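Local coordinates for Lin1840 protein (Listeria innocua serovar 6a, PDB 4ZOC) that probably hydrolyses terminal, non-reducing beta-D-glucosyl residues as a family 3 beta-glucosidase of beta-1,2-glucan breakdown, at residues Ile70-Ala75 and Leu86-Asp91; Arg116-Val121 and Lys166-Gly171; Glu125-Gly130 and Asn352-Asp357; Glu181-Met186 and Pro345-Lys350. The protein carries 2 engineered substitutions. All coordinates share one frame; numbering follows the deposited sequence.

Contact 1: residues Ile70-Ala75 and Leu86-Asp91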
loop_
_atom_site.group_PDB
_atom_site.type_symbol
_atom_site.label_atom_id
_atom_site.label_comp_id
_atom_site.label_asym_id
_atom_site.label_seq_id
_atom_site.Cartn_x
_atom_site.Cartn_y
_atom_site.Cartn_z
ATOM N N ILE A 70 8.154 -43.376 13.426
ATOM C CA ILE A 70 8.184 -44.869 13.323
ATOM C C ILE A 70 6.981 -45.495 13.978
ATOM O O ILE A 70 6.364 -46.414 13.395
ATOM C CB ILE A 70 9.497 -45.447 13.868
ATOM C CG1 ILE A 70 10.668 -45.086 12.963
ATOM C CG2 ILE A 70 9.401 -46.980 14.034
ATOM C CD1 ILE A 70 12.009 -45.137 13.671
ATOM N N GLY A 71 6.589 -44.977 15.146
ATOM C CA GLY A 71 5.440 -45.502 15.899
ATOM C C GLY A 71 4.164 -45.316 15.097
ATOM O O GLY A 71 3.343 -46.208 14.996
ATOM N N ILE A 72 4.003 -44.103 14.531
ATOM C CA ILE A 72 2.836 -43.766 13.778
ATOM C C ILE A 72 2.752 -44.566 12.509
ATOM O O ILE A 72 1.662 -45.074 12.203
ATOM C CB ILE A 72 2.795 -42.245 13.485
ATOM C CG1 ILE A 72 2.492 -41.448 14.756
ATOM C CG2 ILE A 72 1.746 -41.913 12.421
ATOM C CD1 ILE A 72 2.789 -39.949 14.578
ATOM N N GLN A 73 3.856 -44.629 11.741
ATOM C CA GLN A 73 3.869 -45.326 10.468
ATOM C C GLN A 73 3.644 -46.854 10.733
ATOM O O GLN A 73 2.911 -47.555 9.990
ATOM C CB GLN A 73 5.187 -45.102 9.773
ATOM C CG GLN A 73 5.306 -45.642 8.350
ATOM C CD GLN A 73 4.515 -44.774 7.365
ATOM O OE1 GLN A 73 3.260 -44.795 7.361
ATOM N NE2 GLN A 73 5.221 -44.024 6.539
ATOM N N GLU A 74 4.229 -47.374 11.800
ATOM C CA GLU A 74 4.089 -48.823 12.093
ATOM C C GLU A 74 2.660 -49.195 12.424
ATOM O O GLU A 74 2.096 -50.126 11.847
ATOM C CB GLU A 74 5.075 -49.257 13.242
ATOM C CG GLU A 74 5.231 -50.778 13.303
ATOM C CD GLU A 74 6.458 -51.238 14.050
ATOM O OE1 GLU A 74 6.953 -50.473 14.907
ATOM O OE2 GLU A 74 6.926 -52.385 13.766
ATOM N N ALA A 75 2.019 -48.430 13.312
ATOM C CA ALA A 75 0.600 -48.633 13.612
ATOM C C ALA A 75 -0.271 -48.438 12.381
ATOM O O ALA A 75 -1.153 -49.214 12.101
ATOM C CB ALA A 75 0.154 -47.737 14.757
ATOM N N LEU A 86 1.977 -43.392 5.133
ATOM C CA LEU A 86 1.871 -41.947 5.373
ATOM C C LEU A 86 3.045 -41.189 4.838
ATOM O O LEU A 86 4.185 -41.671 4.841
ATOM C CB LEU A 86 1.791 -41.671 6.872
ATOM C CG LEU A 86 0.478 -42.072 7.543
ATOM C CD1 LEU A 86 0.670 -42.211 8.993
ATOM C CD2 LEU A 86 -0.596 -41.045 7.247
ATOM N N VAL A 87 2.786 -39.950 4.395
ATOM C CA VAL A 87 3.907 -39.035 4.096
ATOM C C VAL A 87 3.973 -37.983 5.212
ATOM O O VAL A 87 2.926 -37.532 5.678
ATOM C CB VAL A 87 3.817 -38.374 2.644
ATOM C CG1 VAL A 87 2.470 -37.667 2.427
ATOM C CG2 VAL A 87 5.049 -37.523 2.425
ATOM N N PHE A 88 5.194 -37.694 5.691
ATOM C CA PHE A 88 5.475 -36.835 6.859
ATOM C C PHE A 88 6.110 -35.548 6.383
ATOM O O PHE A 88 7.166 -35.551 5.710
ATOM C CB PHE A 88 6.458 -37.554 7.800
ATOM C CG PHE A 88 5.823 -38.676 8.607
ATOM C CD1 PHE A 88 5.538 -39.923 8.012
ATOM C CD2 PHE A 88 5.453 -38.455 9.931
ATOM C CE1 PHE A 88 4.924 -40.901 8.760
ATOM C CE2 PHE A 88 4.866 -39.447 10.707
ATOM C CZ PHE A 88 4.573 -40.673 10.106
ATOM N N MET A 89 5.480 -34.449 6.749
ATOM C CA MET A 89 5.922 -33.132 6.361
ATOM C C MET A 89 6.180 -32.249 7.581
ATOM O O MET A 89 5.587 -32.453 8.675
ATOM C CB MET A 89 4.829 -32.490 5.525
ATOM C CG MET A 89 4.267 -33.362 4.432
ATOM S SD MET A 89 3.483 -32.440 3.107
ATOM C CE MET A 89 2.733 -33.796 2.238
ATOM N N ALA A 90 7.079 -31.268 7.411
ATOM C CA ALA A 90 7.415 -30.431 8.576
ATOM C C ALA A 90 7.907 -29.071 8.132
ATOM O O ALA A 90 8.306 -28.890 6.978
ATOM C CB ALA A 90 8.489 -31.121 9.396
ATOM N N ASP A 91 7.894 -28.132 9.065
ATOM C CA ASP A 91 8.463 -26.795 8.817
ATOM C C ASP A 91 9.953 -26.764 9.153
ATOM O O ASP A 91 10.292 -26.579 10.314
ATOM C CB ASP A 91 7.699 -25.787 9.670
ATOM C CG ASP A 91 6.290 -25.549 9.100
ATOM O OD1 ASP A 91 6.157 -24.965 7.986
ATOM O OD2 ASP A 91 5.373 -25.918 9.749
#
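The carboxamide of Q73 meets the backbone of L86 at both polar ends. L86 N donates to Q73 OE1 at 2.9 Å, and Q73 NE2 returns a bond to L86 O at 3.1 Å. Both acceptors are used in their carbonyl planes, on a lone pair, so the amide meets the L86 backbone edge-on, its rotation fixed by one donor and one acceptor. Q73 NE2 also sits at the edge of the F88 ring, in its plane, 3.8 Å from F88 CE1. Beside this polar pair, I72 CG2 fills the apolar corner: it lies 3.6 Å from L86 CD1 and 3.9 Å from F88 CZ, with the I72 and L86 side chains crossing at about a right angle. Q73 CG is anti to the backbone N (chi1 -174°) and the chain then bends at chi2 (74°), which carries the amide over to the start of the strand. Further out, Q73 NE2 has a second acceptor in P345 O, while V60 of the neighbouring strand 59-61 touches both L86 and F88. Strand 59-61, helix 66-79 and strand 87-90 form a beta-alpha-beta unit of the TIM barrel, with the helix packed on the strand that follows it.

Contact 2: residues Arg116-Val121 and Lys166-Gly171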
loop_
_atom_site.group_PDB
_atom_site.type_symbol
_atom_site.label_atom_id
_atom_site.label_comp_id
_atom_site.label_asym_id
_atom_site.label_seq_id
_atom_site.Cartn_x
_atom_site.Cartn_y
_atom_site.Cartn_z
ATOM N N ARG A 116 22.327 -23.113 -0.502
ATOM C CA ARG A 116 22.275 -24.543 -0.780
ATOM C C ARG A 116 22.794 -25.414 0.379
ATOM O O ARG A 116 22.212 -26.433 0.729
ATOM C CB ARG A 116 23.066 -24.825 -2.052
ATOM C CG ARG A 116 22.903 -26.268 -2.593
ATOM C CD ARG A 116 24.018 -26.648 -3.605
ATOM N NE ARG A 116 25.283 -26.786 -2.905
ATOM C CZ ARG A 116 25.628 -27.790 -2.135
ATOM N NH1 ARG A 116 24.815 -28.862 -2.008
ATOM N NH2 ARG A 116 26.791 -27.774 -1.491
ATOM N N VAL A 117 23.923 -25.024 0.962
ATOM C CA VAL A 117 24.460 -25.758 2.096
ATOM C C VAL A 117 23.506 -25.758 3.289
ATOM O O VAL A 117 23.313 -26.775 3.936
ATOM C CB VAL A 117 25.842 -25.206 2.517
ATOM C CG1 VAL A 117 26.270 -25.751 3.881
ATOM C CG2 VAL A 117 26.875 -25.524 1.441
ATOM N N MET A 118 22.916 -24.592 3.565
ATOM C CA MET A 118 21.918 -24.517 4.598
ATOM C C MET A 118 20.849 -25.586 4.341
ATOM O O MET A 118 20.475 -26.363 5.254
ATOM C CB MET A 118 21.297 -23.139 4.703
ATOM C CG MET A 118 20.190 -22.998 5.765
ATOM S SD MET A 118 18.567 -23.627 5.391
ATOM C CE MET A 118 18.006 -22.630 4.059
ATOM N N ALA A 119 20.281 -25.603 3.127
ATOM C CA ALA A 119 19.202 -26.550 2.861
ATOM C C ALA A 119 19.675 -28.018 2.890
ATOM O O ALA A 119 18.957 -28.911 3.352
ATOM C CB ALA A 119 18.615 -26.184 1.550
ATOM N N GLU A 120 20.902 -28.281 2.393
ATOM C CA GLU A 120 21.469 -29.626 2.539
ATOM C C GLU A 120 21.599 -30.131 3.999
ATOM O O GLU A 120 21.202 -31.269 4.293
ATOM C CB GLU A 120 22.800 -29.713 1.770
ATOM C CG GLU A 120 23.404 -31.121 1.782
ATOM C CD GLU A 120 24.578 -31.107 0.853
ATOM O OE1 GLU A 120 25.643 -30.820 1.342
ATOM O OE2 GLU A 120 24.430 -31.280 -0.371
ATOM N N VAL A 121 22.139 -29.294 4.894
ATOM C CA VAL A 121 22.235 -29.663 6.284
ATOM C C VAL A 121 20.847 -29.882 6.903
ATOM O O VAL A 121 20.616 -30.823 7.656
ATOM C CB VAL A 121 23.067 -28.671 7.090
ATOM C CG1 VAL A 121 23.007 -28.967 8.561
ATOM C CG2 VAL A 121 24.498 -28.639 6.613
ATOM N N LYS A 166 16.004 -21.326 -5.923
ATOM C CA LYS A 166 16.558 -22.433 -6.653
ATOM C C LYS A 166 17.690 -23.118 -5.874
ATOM O O LYS A 166 17.743 -24.362 -5.800
ATOM C CB LYS A 166 17.064 -22.063 -8.029
ATOM C CG LYS A 166 15.978 -21.696 -8.948
ATOM C CD LYS A 166 16.478 -21.439 -10.360
ATOM C CE LYS A 166 17.196 -20.165 -10.422
ATOM N NZ LYS A 166 17.774 -20.021 -11.796
ATOM N N ALA A 167 18.582 -22.324 -5.265
ATOM C CA ALA A 167 19.596 -22.912 -4.423
ATOM C C ALA A 167 19.039 -23.724 -3.255
ATOM O O ALA A 167 19.578 -24.804 -2.968
ATOM C CB ALA A 167 20.569 -21.841 -3.966
ATOM N N MET A 168 17.944 -23.253 -2.620
ATOM C CA MET A 168 17.346 -24.010 -1.498
ATOM C C MET A 168 16.748 -25.322 -1.971
ATOM O O MET A 168 16.988 -26.395 -1.369
ATOM C CB MET A 168 16.266 -23.216 -0.822
ATOM C CG MET A 168 16.690 -22.177 0.151
ATOM S SD MET A 168 15.385 -21.795 1.402
ATOM C CE MET A 168 16.073 -20.182 1.717
ATOM N N VAL A 169 16.025 -25.255 -3.093
ATOM C CA VAL A 169 15.408 -26.479 -3.659
ATOM C C VAL A 169 16.504 -27.522 -3.967
ATOM O O VAL A 169 16.377 -28.695 -3.624
ATOM C CB VAL A 169 14.584 -26.148 -4.904
ATOM C CG1 VAL A 169 14.158 -27.449 -5.630
ATOM C CG2 VAL A 169 13.366 -25.331 -4.537
ATOM N N ASP A 170 17.590 -27.074 -4.609
ATOM C CA ASP A 170 18.712 -27.946 -4.938
ATOM C C ASP A 170 19.328 -28.552 -3.643
ATOM O O ASP A 170 19.605 -29.738 -3.560
ATOM C CB ASP A 170 19.733 -27.139 -5.701
ATOM C CG ASP A 170 20.894 -27.975 -6.192
ATOM O OD1 ASP A 170 20.727 -29.192 -6.492
ATOM O OD2 ASP A 170 22.003 -27.392 -6.300
ATOM N N GLY A 171 19.517 -27.718 -2.633
ATOM C CA GLY A 171 20.046 -28.174 -1.343
ATOM C C GLY A 171 19.178 -29.218 -0.664
ATOM O O GLY A 171 19.672 -30.270 -0.137
HETATM O O HOH W 1 22.516 -30.047 -3.571
#
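The R116 guanidinium takes E120 OE2 at its edge, in plane: NH1 of R116 donates to OE2 of E120 at 2.9 Å, a salt bridge one turn along the same helix. The oxygen is approached from well above its own carboxylate plane. NH2 of R116 has another carboxylate, E113, so the group is held between two acids of its own helix. The D170 carboxylate, turned 58° from the guanidinium plane, touches the aliphatic part of R116 instead, OD2 of D170 to CD of R116 at 3.4 Å. A water accepts a hydrogen bond from R116 NH1 and donates one to D170 O, linking the two helices at their polar margin. Helices 112-128 and 158-173, both in the TIM-barrel domain, run side by side here; the axes of segments 116-121 and 166-171 approach to 7.1 Å and cross at -32°. G171, without a side chain, sets its CA 3.5 Å from R116 O, which allows this close approach. Three CA-H...O contacts line the seam, the shortest from E120 CA to G171 O at 3.3 Å. A119 CB presses on M168 O, also at 3.3 Å. On the buried side, M118 bends at chi2 and chi3 so that its CE reaches M168 SD at 3.8 Å, meeting an extended M168 obliquely. Y172 of helix 158-173 packs on both M118 and A119.

Contact 3: residues Glu125-Gly130 and Asn352-Asp357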
loop_
_atom_site.group_PDB
_atom_site.type_symbol
_atom_site.label_atom_id
_atom_site.label_comp_id
_atom_site.label_asym_id
_atom_site.label_seq_id
_atom_site.Cartn_x
_atom_site.Cartn_y
_atom_site.Cartn_z
ATOM N N GLU A 125 19.554 -33.483 8.553
ATOM C CA GLU A 125 18.990 -33.590 9.895
ATOM C C GLU A 125 17.518 -33.958 9.965
ATOM O O GLU A 125 17.130 -34.818 10.759
ATOM C CB GLU A 125 19.248 -32.262 10.657
ATOM C CG GLU A 125 20.745 -31.995 10.892
ATOM C CD GLU A 125 20.981 -30.836 11.806
ATOM O OE1 GLU A 125 20.053 -29.998 11.968
ATOM O OE2 GLU A 125 22.107 -30.747 12.383
ATOM N N ALA A 126 16.713 -33.339 9.082
ATOM C CA ALA A 126 15.287 -33.516 9.081
ATOM C C ALA A 126 14.987 -34.953 8.657
ATOM O O ALA A 126 14.115 -35.592 9.276
ATOM C CB ALA A 126 14.610 -32.549 8.124
ATOM N N THR A 127 15.718 -35.470 7.670
ATOM C CA THR A 127 15.497 -36.892 7.282
ATOM C C THR A 127 15.902 -37.829 8.380
ATOM O O THR A 127 15.308 -38.891 8.523
ATOM C CB THR A 127 16.191 -37.222 5.951
ATOM O OG1 THR A 127 17.614 -36.977 6.032
ATOM C CG2 THR A 127 15.579 -36.397 4.804
ATOM N N ALA A 128 16.966 -37.486 9.112
ATOM C CA ALA A 128 17.407 -38.302 10.246
ATOM C C ALA A 128 16.350 -38.392 11.322
ATOM O O ALA A 128 16.306 -39.418 12.030
ATOM C CB ALA A 128 18.732 -37.791 10.790
ATOM N N ASP A 129 15.423 -37.407 11.374
ATOM C CA ASP A 129 14.387 -37.424 12.375
ATOM C C ASP A 129 13.028 -37.828 11.771
ATOM O O ASP A 129 12.001 -37.628 12.373
ATOM C CB ASP A 129 14.343 -36.059 13.098
ATOM C CG ASP A 129 14.174 -36.187 14.574
ATOM O OD1 ASP A 129 14.356 -37.302 15.123
ATOM O OD2 ASP A 129 13.859 -35.174 15.209
ATOM N N GLY A 130 13.047 -38.355 10.540
ATOM C CA GLY A 130 11.906 -38.992 9.936
ATOM C C GLY A 130 11.002 -38.179 9.013
ATOM O O GLY A 130 9.963 -38.642 8.637
ATOM N N ASN A 352 18.454 -48.193 11.157
ATOM C CA ASN A 352 19.549 -47.289 10.994
ATOM C C ASN A 352 19.229 -46.017 11.770
ATOM O O ASN A 352 18.631 -45.069 11.231
ATOM C CB ASN A 352 19.825 -46.967 9.537
ATOM C CG ASN A 352 21.036 -46.074 9.366
ATOM O OD1 ASN A 352 21.915 -46.052 10.204
ATOM N ND2 ASN A 352 21.068 -45.318 8.307
ATOM N N ASP A 353 19.625 -46.000 13.036
ATOM C CA ASP A 353 19.482 -44.782 13.859
ATOM C C ASP A 353 20.501 -43.747 13.397
ATOM O O ASP A 353 21.671 -44.034 13.323
ATOM C CB ASP A 353 19.585 -45.113 15.361
ATOM C CG ASP A 353 19.473 -43.882 16.246
ATOM O OD1 ASP A 353 20.115 -42.843 15.993
ATOM O OD2 ASP A 353 18.779 -43.962 17.236
ATOM N N ARG A 354 20.018 -42.586 12.974
ATOM C CA ARG A 354 20.846 -41.505 12.430
ATOM C C ARG A 354 20.927 -40.306 13.364
ATOM O O ARG A 354 21.199 -39.186 12.890
ATOM C CB ARG A 354 20.294 -41.047 11.054
ATOM C CG ARG A 354 20.211 -42.130 9.929
ATOM C CD ARG A 354 19.864 -41.598 8.500
ATOM N NE ARG A 354 20.589 -40.368 8.224
ATOM C CZ ARG A 354 20.027 -39.291 7.713
ATOM N NH1 ARG A 354 18.790 -39.351 7.241
ATOM N NH2 ARG A 354 20.705 -38.193 7.635
ATOM N N THR A 355 20.798 -40.529 14.661
ATOM C CA THR A 355 21.109 -39.501 15.674
ATOM C C THR A 355 22.516 -38.906 15.434
ATOM O O THR A 355 22.742 -37.696 15.715
ATOM C CB THR A 355 21.037 -40.069 17.156
ATOM O OG1 THR A 355 19.755 -40.656 17.425
ATOM C CG2 THR A 355 21.283 -38.996 18.258
ATOM N N LYS A 356 23.460 -39.730 14.950
ATOM C CA LYS A 356 24.870 -39.273 14.776
ATOM C C LYS A 356 24.936 -38.125 13.738
ATOM O O LYS A 356 25.901 -37.399 13.720
ATOM C CB LYS A 356 25.770 -40.444 14.413
ATOM C CG LYS A 356 25.555 -40.979 13.007
ATOM C CD LYS A 356 26.404 -42.225 12.784
ATOM C CE LYS A 356 25.818 -43.493 13.427
ATOM N NZ LYS A 356 26.903 -44.505 13.538
ATOM N N ASP A 357 23.905 -38.000 12.897
ATOM C CA ASP A 357 23.853 -36.993 11.854
ATOM C C ASP A 357 23.291 -35.591 12.313
ATOM O O ASP A 357 23.236 -34.672 11.515
ATOM C CB ASP A 357 23.032 -37.475 10.643
ATOM C CG ASP A 357 23.706 -38.605 9.817
ATOM O OD1 ASP A 357 24.901 -38.860 10.008
ATOM O OD2 ASP A 357 23.011 -39.225 8.948
HETATM O O HOH W 2 24.278 -32.181 11.625
HETATM O O HOH W 3 17.102 -41.564 13.432
#
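Helix 112-128 finishes in a Schellman motif, with G130 at positive phi as the C-prime residue, and the turn at 354-357 lies alongside its last turn, A128 and R354 being 5.2 Å apart at their CA atoms. R354 does most of the work. Its CG is anti to the carbonyl carbon and its chain bends at chi3 (42°), which lays the guanidinium over A128, whose CB sits 3.6 Å above the centre of one face. At the edge, NH1 of R354 donates to T127 OG1 at 2.9 Å, almost straight at 177° and in the guanidinium plane. T127 OG1 occupies the crowded position between backbone N and carbonyl carbon (chi1 59°), from where it also bonds to A123 O. NE and NH2 of R354 both converge on D357 OD2, side-on and in plane, using its anti lone pair; the NE to OD2 distance is 2.8 Å. D357 and T127 together fix the rotation of the guanidinium, and the acid should help offset its buried charge. This is where the loop between helices 322-338 and 361-374 crosses the end of a barrel helix. An Asx turn starts the bend: D353 OD1 accepts from T355 N and T355 OG1. Two waters complete the join, one donating to A128 O and accepting from R354 N, the other donating to E125 OE2 and D357 O. CG of E125 rests 3.7 Å from D357 O, and its carboxylate is held further by T98 and by L359 N.

Contact 4: residues Glu181-Met186 and Pro345-Lys350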
loop_
_atom_site.group_PDB
_atom_site.type_symbol
_atom_site.label_atom_id
_atom_site.label_comp_id
_atom_site.label_asym_id
_atom_site.label_seq_id
_atom_site.Cartn_x
_atom_site.Cartn_y
_atom_site.Cartn_z
ATOM N N GLU A 181 16.096 -42.874 -3.618
ATOM C CA GLU A 181 17.426 -43.475 -3.329
ATOM C C GLU A 181 18.280 -42.621 -2.412
ATOM O O GLU A 181 19.019 -43.137 -1.637
ATOM C CB GLU A 181 18.245 -43.649 -4.645
ATOM C CG GLU A 181 17.625 -44.485 -5.765
ATOM C CD GLU A 181 18.452 -44.466 -7.066
ATOM O OE1 GLU A 181 19.533 -43.832 -7.120
ATOM O OE2 GLU A 181 18.012 -45.072 -8.081
ATOM N N ASN A 182 18.206 -41.296 -2.556
ATOM C CA ASN A 182 18.977 -40.368 -1.805
ATOM C C ASN A 182 18.166 -39.972 -0.542
ATOM O O ASN A 182 17.519 -38.924 -0.503
ATOM C CB ASN A 182 19.251 -39.098 -2.667
ATOM C CG ASN A 182 20.059 -39.379 -3.922
ATOM O OD1 ASN A 182 20.034 -38.629 -4.927
ATOM N ND2 ASN A 182 20.737 -40.466 -3.904
ATOM N N LEU A 183 18.257 -40.787 0.506
ATOM C CA LEU A 183 17.396 -40.645 1.668
ATOM C C LEU A 183 17.864 -39.659 2.720
ATOM O O LEU A 183 17.193 -39.514 3.774
ATOM C CB LEU A 183 17.174 -42.029 2.317
ATOM C CG LEU A 183 16.702 -43.167 1.378
ATOM C CD1 LEU A 183 16.276 -44.391 2.161
ATOM C CD2 LEU A 183 15.603 -42.731 0.396
ATOM N N GLU A 184 18.916 -38.916 2.402
ATOM C CA GLU A 184 19.343 -37.747 3.228
ATOM C C GLU A 184 18.903 -36.399 2.625
ATOM O O GLU A 184 19.063 -35.352 3.252
ATOM C CB GLU A 184 20.868 -37.672 3.374
ATOM C CG GLU A 184 21.437 -38.829 4.197
ATOM C CD GLU A 184 22.966 -38.837 4.248
ATOM O OE1 GLU A 184 23.614 -37.850 3.756
ATOM O OE2 GLU A 184 23.520 -39.828 4.802
ATOM N N GLN A 185 18.374 -36.461 1.416
ATOM C CA GLN A 185 17.623 -35.353 0.777
ATOM C C GLN A 185 16.139 -35.548 0.994
ATOM O O GLN A 185 15.667 -36.648 1.326
ATOM C CB GLN A 185 17.843 -35.399 -0.722
ATOM C CG GLN A 185 19.251 -35.495 -1.210
ATOM C CD GLN A 185 20.108 -34.371 -0.853
ATOM O OE1 GLN A 185 21.312 -34.537 -0.845
ATOM N NE2 GLN A 185 19.540 -33.210 -0.525
ATOM N N MET A 186 15.367 -34.471 0.812
ATOM C CA MET A 186 13.936 -34.512 1.075
ATOM C C MET A 186 13.205 -33.656 0.035
ATOM O O MET A 186 13.820 -32.853 -0.672
ATOM C CB MET A 186 13.652 -33.989 2.475
ATOM C CG MET A 186 13.855 -32.491 2.695
ATOM S SD MET A 186 13.869 -32.012 4.425
ATOM C CE MET A 186 12.367 -32.701 5.041
ATOM N N PRO A 345 8.913 -47.577 3.806
ATOM C CA PRO A 345 8.030 -46.565 4.385
ATOM C C PRO A 345 8.677 -45.781 5.539
ATOM O O PRO A 345 8.081 -44.824 5.984
ATOM C CB PRO A 345 6.835 -47.379 4.883
ATOM C CG PRO A 345 7.299 -48.787 4.939
ATOM C CD PRO A 345 8.478 -48.967 4.118
ATOM N N TYR A 346 9.840 -46.225 6.026
ATOM C CA TYR A 346 10.594 -45.560 7.077
ATOM C C TYR A 346 11.750 -44.725 6.575
ATOM O O TYR A 346 12.509 -44.189 7.393
ATOM C CB TYR A 346 11.118 -46.624 8.088
ATOM C CG TYR A 346 9.964 -47.430 8.649
ATOM C CD1 TYR A 346 9.145 -46.906 9.620
ATOM C CD2 TYR A 346 9.671 -48.724 8.177
ATOM C CE1 TYR A 346 8.036 -47.577 10.072
ATOM C CE2 TYR A 346 8.560 -49.400 8.620
ATOM C CZ TYR A 346 7.755 -48.830 9.575
ATOM O OH TYR A 346 6.693 -49.502 10.051
ATOM N N ARG A 347 11.877 -44.607 5.234
ATOM C CA ARG A 347 12.859 -43.798 4.551
ATOM C C ARG A 347 14.216 -43.780 5.257
ATOM O O ARG A 347 14.789 -42.731 5.640
ATOM C CB ARG A 347 12.280 -42.393 4.306
ATOM C CG ARG A 347 12.905 -41.727 3.133
ATOM C CD ARG A 347 11.966 -40.813 2.399
ATOM N NE ARG A 347 12.722 -40.311 1.262
ATOM C CZ ARG A 347 13.584 -39.297 1.300
ATOM N NH1 ARG A 347 13.828 -38.637 2.425
ATOM N NH2 ARG A 347 14.225 -38.973 0.194
ATOM N N GLY A 348 14.759 -44.985 5.387
ATOM C CA GLY A 348 16.130 -45.145 5.806
ATOM C C GLY A 348 16.350 -45.406 7.280
ATOM O O GLY A 348 17.422 -45.779 7.653
ATOM N N LEU A 349 15.331 -45.264 8.109
ATOM C CA LEU A 349 15.540 -45.254 9.510
ATOM C C LEU A 349 15.313 -46.569 10.279
ATOM O O LEU A 349 15.717 -46.680 11.417
ATOM C CB LEU A 349 14.667 -44.195 10.135
ATOM C CG LEU A 349 14.905 -42.747 9.697
ATOM C CD1 LEU A 349 14.167 -41.837 10.716
ATOM C CD2 LEU A 349 16.373 -42.417 9.613
ATOM N N LYS A 350 14.568 -47.510 9.718
ATOM C CA LYS A 350 14.021 -48.614 10.564
ATOM C C LYS A 350 15.108 -49.376 11.273
ATOM O O LYS A 350 14.971 -49.680 12.497
ATOM C CB LYS A 350 13.181 -49.595 9.735
ATOM C CG LYS A 350 12.358 -50.597 10.567
ATOM C CD LYS A 350 11.356 -49.903 11.472
ATOM C CE LYS A 350 10.130 -50.784 11.747
ATOM N NZ LYS A 350 9.861 -50.889 13.191
HETATM O O HOH W 4 17.147 -41.441 5.831
#
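Hydrogen bonds first: the R347 guanidinium comes end-on to a single carbonyl, Q185 O, with NH1 of R347 at 2.9 Å and NH2 of R347 at 3.0 Å. The oxygen lies in the guanidinium plane. Seen from the carbonyl, NH1 arrives nearly along the C=O axis, whereas NH2 stands above the carbonyl plane and uses no lone pair. R347 CG is anti to the backbone N (chi1 -154°), and the side chain reaches across into the 182-185 type I turn. Two more main-chain oxygens help hold it, L179 O for NH2 and L339 O for NE. Apolar contact comes from L183, crossing R347 obliquely: CA of L183 lies over one guanidinium face, 3.7 Å above the plane and toward its rim, while L183 CD2 is 3.9 Å from R347 NE. The other methyl, L183 CD1, rests on the backbone of the type I' turn 346-349, 3.6 Å from G348 N. G348, at positive phi there, lets this methyl lie against its N and CA. One water bridges the turns, donating to L183 O at 2.8 Å and to R347 O. The two loops, one leading into barrel strand 187-193 and the other following helix 322-338, are therefore joined by a buried cation whose hydrogen-bond partners named here are all main-chain carbonyls, so its charge is probably spread over several dipoles instead of being neutralised by these bonds.

How the contacts relate
Contacts 1, 3 and 4 cluster on one side of the chain's centre, with contacts 3 and 4 closest (centres 9 Å apart) and contact 1 about 12 Å from contact 4; contact 2 lies 17 to 23 Å from the others. Contacts 2 and 3 share helix 112-128, and G171 O links contact 2 to Q185 of contact 4. Contact 1 comes first along the chain; contacts 2 and 3 alternate their segments, and contact 4 falls between the two segments of contact 3. Segments 345-350 and 352-357 belong to the one loop between helices 322-338 and 361-374, which touches helix 66-79, the 181-186 loop and helix 112-128, tying together parts of the TIM barrel distant in sequence.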